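Local coordinates for nitrilotriacetate monooxygenase (Burkholderia pseudomallei, PDB 3SDO) that acts as a nitrilotriacetate monooxygenase, a flavin-dependent enzyme of the NtaA/SnaA/DszA family that uses molecular oxygen, at the interface of chains A and B. Coordinates in Å, arbitrary orientation; residue numbers count along the deposited sequence, not the author numbering. Chains: chain A/B, Nitrilotriacetate monooxygenase.

The interface of chains A and B. Residues chain A 26-29, 31-33; chain B 177.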
# COMPACT_ATOMS: atom_id res chain seq x y z
N TRP A 26 -7.21 -11.50 -19.21
CA TRP A 26 -8.41 -10.63 -19.12
C TRP A 26 -9.50 -11.03 -20.12
O TRP A 26 -10.67 -10.62 -19.97
CB TRP A 26 -8.07 -9.15 -19.36
CG TRP A 26 -7.64 -8.80 -20.76
CD1 TRP A 26 -6.36 -8.87 -21.28
CD2 TRP A 26 -8.47 -8.30 -21.81
NE1 TRP A 26 -6.36 -8.47 -22.59
CE2 TRP A 26 -7.63 -8.11 -22.95
CE3 TRP A 26 -9.83 -7.98 -21.91
CZ2 TRP A 26 -8.12 -7.62 -24.16
CZ3 TRP A 26 -10.31 -7.51 -23.14
CH2 TRP A 26 -9.46 -7.32 -24.24
N LYS A 27 -9.11 -11.76 -21.17
CA LYS A 27 -10.06 -12.24 -22.18
C LYS A 27 -10.82 -13.49 -21.74
O LYS A 27 -11.83 -13.85 -22.36
CB LYS A 27 -9.35 -12.60 -23.50
CG LYS A 27 -8.55 -11.51 -24.19
CD LYS A 27 -8.11 -12.02 -25.59
CE LYS A 27 -7.09 -11.14 -26.25
NZ LYS A 27 -6.40 -11.76 -27.45
N HIS A 28 -10.33 -14.21 -20.73
CA HIS A 28 -10.96 -15.48 -20.35
C HIS A 28 -12.26 -15.26 -19.57
O HIS A 28 -12.27 -14.46 -18.63
CB HIS A 28 -10.02 -16.37 -19.51
CG HIS A 28 -10.43 -17.80 -19.53
ND1 HIS A 28 -11.25 -18.33 -18.57
CD2 HIS A 28 -10.23 -18.77 -20.45
CE1 HIS A 28 -11.50 -19.60 -18.88
NE2 HIS A 28 -10.90 -19.88 -20.02
N PRO A 29 -13.35 -15.98 -19.95
CA PRO A 29 -14.65 -15.77 -19.30
C PRO A 29 -14.73 -16.13 -17.82
O PRO A 29 -15.67 -15.74 -17.18
CB PRO A 29 -15.62 -16.66 -20.10
CG PRO A 29 -14.77 -17.59 -20.90
CD PRO A 29 -13.44 -16.93 -21.08
N VAL A 31 -12.91 -14.95 -15.49
CA VAL A 31 -12.58 -13.76 -14.70
C VAL A 31 -13.30 -12.54 -15.24
O VAL A 31 -13.68 -12.52 -16.41
CB VAL A 31 -11.03 -13.50 -14.67
CG1 VAL A 31 -10.27 -14.72 -14.11
CG2 VAL A 31 -10.52 -13.12 -16.07
N PRO A 32 -13.53 -11.51 -14.40
CA PRO A 32 -14.04 -10.25 -14.96
C PRO A 32 -12.97 -9.57 -15.83
O PRO A 32 -11.77 -9.67 -15.52
CB PRO A 32 -14.33 -9.36 -13.72
CG PRO A 32 -13.73 -10.02 -12.57
CD PRO A 32 -13.15 -11.38 -12.98
N PRO A 33 -13.38 -8.88 -16.89
CA PRO A 33 -12.42 -8.25 -17.79
C PRO A 33 -11.49 -7.25 -17.08
O PRO A 33 -10.31 -7.15 -17.44
CB PRO A 33 -13.31 -7.48 -18.80
CG PRO A 33 -14.68 -7.87 -18.55
CD PRO A 33 -14.78 -8.65 -17.28
N ARG B 177 -13.63 -7.46 -25.57
CA ARG B 177 -13.32 -8.86 -25.80
C ARG B 177 -13.72 -9.31 -27.22
O ARG B 177 -13.17 -10.27 -27.73
CB ARG B 177 -13.99 -9.77 -24.76
CG ARG B 177 -13.38 -9.70 -23.35
CD ARG B 177 -14.05 -10.68 -22.39
NE ARG B 177 -13.32 -10.86 -21.13
CZ ARG B 177 -13.86 -11.40 -20.03
NH1 ARG B 177 -15.13 -11.81 -20.01
NH2 ARG B 177 -13.14 -11.51 -18.92
O HOH W 1 -16.21 -12.75 -17.67
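Two copies of this luciferase-like flavin monooxygenase meet across a two-fold symmetric interface in the deposited two-chain assembly, which may reflect a dimer in solution; an arginine from a loop of chain B reaches into the backbone of chain A around the 3-10 helix 25-27. B:Arg177 loses 135 Å² of surface, far more than A:Lys27 or A:Pro33. Its chain leaves with CG anti to the carbonyl carbon (chi1 -72°) and runs extended to NE (chi2 -177°), sliding antiparallel past A:Trp26, whose indole CZ3 lies 3.8 Å from B:Arg177 CG. A:Lys27 CG sits 3.7 Å above the A:Trp26 ring plane, over its centre, and A:Lys27 O lies beside the arginine CD and NE. The guanidinium grips one carbonyl side-on: B:Arg177 NE donates to A:Trp26 O at 2.9 Å, in the carbonyl plane and on a lone pair, while B:Arg177 NH2 reaches A:Trp26 O at 2.8 Å from above that plane. B:Arg177 NH2 also donates to A:Val31 O (2.8 Å, 159° at H), again from above the carbonyl plane although the acceptor lies in the guanidinium plane. Such clustered carbonyls would be expected to stabilise the arginine's positive charge. A:His28 O sits over the guanidinium face, 3.1 Å from B:Arg177 NH2, a polar contact to which no N-H points but which may be electrostatically favourable. On the remaining edge, B:Arg177 NH1 meets water 1 at 2.7 Å, almost straight, and that water bridges to the carbonyls of A:Pro29 and A:Val31. A:Pro33 covers the opposite face, its CG over the centre of the guanidinium, 3.9 Å from B:Arg177 CZ.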